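Local coordinates for protein MDM10 isoform 1 (Saccharomyces cerevisiae, PDB 7BTX) that helps tether the endoplasmic reticulum to mitochondria as part of the ERMES complex and takes part in late assembly of the outer-membrane TOM translocase, at residues D[248-254]-D[267-273]. Coordinates in Å, arbitrary orientation, origin at the centre of the assembly. Residue numbers count along the deposited sequence, not the author numbering.
Sequences CSTTLRY and LTLSWNP
Two weak backbone hydrogen bonds tie this antiparallel beta hairpin of the Mdm10 outer-membrane beta-barrel: Leu252 N to Leu269 O at 2.9 Å, strongly bent, and Leu267 N to Tyr254 O at 3.4 Å. Build 248-254 as an extended strand with a local kink at Leu252, whose psi drops to 54°, and 267-269 as its weakly bonded neighbour, axes 4.5 Å apart at closest and N-to-C directions 166° apart; the second segment runs on extended to Asn272, with backbone bonds from Thr268 to Thr281 and Ser270 to Ser279 on its far side. CA-CA distances set the register: Tyr254-Leu267 5.3 Å, Arg253-Thr268 4.1 Å, Leu252-Leu269 5.0 Å, Thr251-Ser270 4.2 Å, Thr250-Trp271 5.1 Å, Ser249-Asn272 4.7 Å. The ladder is loose throughout: Thr250 O sits 2.9 Å from Trp271 N, but the angle is too poor for a hydrogen bond. CA-H...O contacts help hold the seam, Thr251 CA to Leu269 O at 3.4 Å and Arg253 CA to Leu267 O at 3.3 Å. Ser249 OG lies 3.2 Å from Trp271 O. Tyr24 OH is hydrogen-bonded with both Ser249 OG and Thr251 OG1.

Leu252, Tyr254, Leu267 and Leu269 share one face, an apolar and aromatic surface as expected on the lipid side of such a barrel. Arg253 and Thr268 occupy the other, where Thr251 and Arg253 touch Ile27 and Thr268 touches Thr28. Leu252 CB meets Leu269 CB at 4.0 Å. Thr251 CG2 packs on Thr268 CG2 at 3.7 Å, and Cys248 CB rests 4.0 Å from Pro273 CG. Trp271, chi1 t, swings its indole away, with Thr250 CB at the ring edge and 4.2 Å from Trp271 CB.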
ATOM      1  N   CYS D 248      -7.846 -12.805 -39.531  1.00 61.50           N
ATOM      2  CA  CYS D 248      -7.814 -14.095 -40.201  1.00 61.50           C
ATOM      3  C   CYS D 248      -6.591 -14.874 -39.758  1.00 61.50           C
ATOM      4  O   CYS D 248      -5.673 -14.306 -39.163  1.00 61.50           O
ATOM      5  CB  CYS D 248      -7.809 -13.929 -41.721  1.00 61.50           C
ATOM      6  SG  CYS D 248      -7.946 -15.480 -42.630  1.00 61.50           S
ATOM      7  N   SER D 249      -6.578 -16.168 -40.044  1.00 58.22           N
ATOM      8  CA  SER D 249      -5.433 -17.034 -39.797  1.00 58.22           C
ATOM      9  C   SER D 249      -5.626 -18.277 -40.648  1.00 58.22           C
ATOM     10  O   SER D 249      -6.695 -18.496 -41.223  1.00 58.22           O
ATOM     11  CB  SER D 249      -5.288 -17.397 -38.322  1.00 58.22           C
ATOM     12  OG  SER D 249      -4.195 -18.269 -38.127  1.00 58.22           O
ATOM     13  N   THR D 250      -4.572 -19.081 -40.740  1.00 58.30           N
ATOM     14  CA  THR D 250      -4.595 -20.354 -41.448  1.00 58.30           C
ATOM     15  C   THR D 250      -3.462 -21.210 -40.909  1.00 58.30           C
ATOM     16  O   THR D 250      -2.310 -20.775 -40.908  1.00 58.30           O
ATOM     17  CB  THR D 250      -4.435 -20.168 -42.961  1.00 58.30           C
ATOM     18  OG1 THR D 250      -5.527 -19.406 -43.487  1.00 58.30           O
ATOM     19  CG2 THR D 250      -4.398 -21.511 -43.657  1.00 58.30           C
ATOM     20  N   THR D 251      -3.760 -22.410 -40.439  1.00 56.61           N
ATOM     21  CA  THR D 251      -2.753 -23.235 -39.801  1.00 56.61           C
ATOM     22  C   THR D 251      -2.809 -24.641 -40.399  1.00 56.61           C
ATOM     23  O   THR D 251      -3.849 -25.089 -40.877  1.00 56.61           O
ATOM     24  CB  THR D 251      -2.971 -23.200 -38.289  1.00 56.61           C
ATOM     25  OG1 THR D 251      -3.274 -21.860 -37.884  1.00 56.61           O
ATOM     26  CG2 THR D 251      -1.732 -23.629 -37.545  1.00 56.61           C
ATOM     27  N   LEU D 252      -1.674 -25.336 -40.403  1.00 55.58           N
ATOM     28  CA  LEU D 252      -1.522 -26.565 -41.173  1.00 55.58           C
ATOM     29  C   LEU D 252      -0.794 -27.659 -40.392  1.00 55.58           C
ATOM     30  O   LEU D 252       0.242 -28.144 -40.852  1.00 55.58           O
ATOM     31  CB  LEU D 252      -0.802 -26.251 -42.488  1.00 55.58           C
ATOM     32  CG  LEU D 252      -0.876 -27.180 -43.705  1.00 55.58           C
ATOM     33  CD1 LEU D 252      -2.272 -27.697 -43.900  1.00 55.58           C
ATOM     34  CD2 LEU D 252      -0.398 -26.454 -44.943  1.00 55.58           C
ATOM     35  N   ARG D 253      -1.260 -28.003 -39.190  1.00 61.63           N
ATOM     36  CA  ARG D 253      -0.558 -28.996 -38.381  1.00 61.63           C
ATOM     37  C   ARG D 253      -0.583 -30.372 -39.043  1.00 61.63           C
ATOM     38  O   ARG D 253      -1.426 -30.671 -39.886  1.00 61.63           O
ATOM     39  CB  ARG D 253      -1.150 -29.105 -36.976  1.00 61.63           C
ATOM     40  CG  ARG D 253      -2.507 -29.751 -36.913  1.00 61.63           C
ATOM     41  CD  ARG D 253      -3.006 -29.893 -35.487  1.00 61.63           C
ATOM     42  NE  ARG D 253      -2.228 -30.854 -34.718  1.00 61.63           N
ATOM     43  CZ  ARG D 253      -2.468 -32.160 -34.702  1.00 61.63           C
ATOM     44  NH1 ARG D 253      -3.466 -32.661 -35.415  1.00 61.63           N
ATOM     45  NH2 ARG D 253      -1.712 -32.966 -33.973  1.00 61.63           N
ATOM     46  N   TYR D 254       0.385 -31.206 -38.667  1.00 65.24           N
ATOM     47  CA  TYR D 254       0.602 -32.495 -39.324  1.00 65.24           C
ATOM     48  C   TYR D 254       1.237 -33.449 -38.319  1.00 65.24           C
ATOM     49  O   TYR D 254       2.452 -33.434 -38.119  1.00 65.24           O
ATOM     50  CB  TYR D 254       1.473 -32.317 -40.561  1.00 65.24           C
ATOM     51  CG  TYR D 254       1.952 -33.596 -41.202  1.00 65.24           C
ATOM     52  CD1 TYR D 254       1.055 -34.533 -41.690  1.00 65.24           C
ATOM     53  CD2 TYR D 254       3.308 -33.850 -41.348  1.00 65.24           C
ATOM     54  CE1 TYR D 254       1.495 -35.699 -42.288  1.00 65.24           C
ATOM     55  CE2 TYR D 254       3.757 -35.008 -41.948  1.00 65.24           C
ATOM     56  CZ  TYR D 254       2.847 -35.930 -42.412  1.00 65.24           C
ATOM     57  OH  TYR D 254       3.291 -37.086 -43.007  1.00 65.24           O
ATOM     58  N   LEU D 267       4.589 -30.906 -37.255  1.00 55.29           N
ATOM     59  CA  LEU D 267       4.980 -29.740 -38.027  1.00 55.29           C
ATOM     60  C   LEU D 267       3.766 -28.855 -38.257  1.00 55.29           C
ATOM     61  O   LEU D 267       2.695 -29.330 -38.625  1.00 55.29           O
ATOM     62  CB  LEU D 267       5.591 -30.160 -39.364  1.00 55.29           C
ATOM     63  CG  LEU D 267       7.019 -30.709 -39.375  1.00 55.29           C
ATOM     64  CD1 LEU D 267       7.068 -32.199 -39.071  1.00 55.29           C
ATOM     65  CD2 LEU D 267       7.686 -30.415 -40.702  1.00 55.29           C
ATOM     66  N   THR D 268       3.932 -27.548 -38.032  1.00 54.38           N
ATOM     67  CA  THR D 268       2.793 -26.642 -37.937  1.00 54.38           C
ATOM     68  C   THR D 268       3.069 -25.334 -38.684  1.00 54.38           C
ATOM     69  O   THR D 268       3.613 -24.379 -38.151  1.00 54.38           O
ATOM     70  CB  THR D 268       2.448 -26.366 -36.473  1.00 54.38           C
ATOM     71  OG1 THR D 268       2.376 -27.603 -35.756  1.00 54.38           O
ATOM     72  CG2 THR D 268       1.120 -25.669 -36.364  1.00 54.38           C
ATOM     73  N   LEU D 269       2.654 -25.278 -39.946  1.00 54.87           N
ATOM     74  CA  LEU D 269       2.757 -24.057 -40.737  1.00 54.87           C
ATOM     75  C   LEU D 269       1.599 -23.117 -40.438  1.00 54.87           C
ATOM     76  O   LEU D 269       0.455 -23.426 -40.773  1.00 54.87           O
ATOM     77  CB  LEU D 269       2.767 -24.373 -42.235  1.00 54.87           C
ATOM     78  CG  LEU D 269       4.044 -24.713 -43.006  1.00 54.87           C
ATOM     79  CD1 LEU D 269       5.010 -23.541 -42.966  1.00 54.87           C
ATOM     80  CD2 LEU D 269       4.705 -25.999 -42.523  1.00 54.87           C
ATOM     81  N   SER D 270       1.868 -21.971 -39.832  1.00 55.61           N
ATOM     82  CA  SER D 270       0.816 -20.998 -39.598  1.00 55.61           C
ATOM     83  C   SER D 270       0.888 -19.889 -40.641  1.00 55.61           C
ATOM     84  O   SER D 270       1.758 -19.878 -41.511  1.00 55.61           O
ATOM     85  CB  SER D 270       0.914 -20.431 -38.187  1.00 55.61           C
ATOM     86  OG  SER D 270       0.269 -19.175 -38.105  1.00 55.61           O
ATOM     87  N   TRP D 271      -0.037 -18.938 -40.545  1.00 62.56           N
ATOM     88  CA  TRP D 271      -0.141 -17.817 -41.471  1.00 62.56           C
ATOM     89  C   TRP D 271      -1.028 -16.761 -40.835  1.00 62.56           C
ATOM     90  O   TRP D 271      -1.770 -17.041 -39.891  1.00 62.56           O
ATOM     91  CB  TRP D 271      -0.710 -18.251 -42.826  1.00 62.56           C
ATOM     92  CG  TRP D 271      -0.404 -17.316 -43.955  1.00 62.56           C
ATOM     93  CD1 TRP D 271       0.600 -16.402 -44.009  1.00 62.56           C
ATOM     94  CD2 TRP D 271      -1.113 -17.206 -45.192  1.00 62.56           C
ATOM     95  NE1 TRP D 271       0.563 -15.726 -45.200  1.00 62.56           N
ATOM     96  CE2 TRP D 271      -0.481 -16.201 -45.946  1.00 62.56           C
ATOM     97  CE3 TRP D 271      -2.223 -17.857 -45.735  1.00 62.56           C
ATOM     98  CZ2 TRP D 271      -0.921 -15.833 -47.213  1.00 62.56           C
ATOM     99  CZ3 TRP D 271      -2.657 -17.491 -46.994  1.00 62.56           C
ATOM    100  CH2 TRP D 271      -2.008 -16.488 -47.719  1.00 62.56           C
ATOM    101  N   ASN D 272      -0.936 -15.545 -41.356  1.00 69.31           N
ATOM    102  CA  ASN D 272      -1.745 -14.411 -40.930  1.00 69.31           C
ATOM    103  C   ASN D 272      -1.736 -13.382 -42.052  1.00 69.31           C
ATOM    104  O   ASN D 272      -0.878 -12.493 -42.058  1.00 69.31           O
ATOM    105  CB  ASN D 272      -1.202 -13.806 -39.637  1.00 69.31           C
ATOM    106  CG  ASN D 272      -2.236 -12.986 -38.891  1.00 69.31           C
ATOM    107  OD1 ASN D 272      -3.008 -12.237 -39.486  1.00 69.31           O
ATOM    108  ND2 ASN D 272      -2.248 -13.122 -37.573  1.00 69.31           N
ATOM    109  N   PRO D 273      -2.674 -13.460 -43.006  1.00 71.00           N
ATOM    110  CA  PRO D 273      -2.527 -12.714 -44.264  1.00 71.00           C
ATOM    111  C   PRO D 273      -2.673 -11.207 -44.131  1.00 71.00           C
ATOM    112  O   PRO D 273      -2.138 -10.462 -44.957  1.00 71.00           O
ATOM    113  CB  PRO D 273      -3.639 -13.300 -45.138  1.00 71.00           C
ATOM    114  CG  PRO D 273      -4.665 -13.739 -44.173  1.00 71.00           C
ATOM    115  CD  PRO D 273      -3.920 -14.242 -42.975  1.00 71.00           C
TER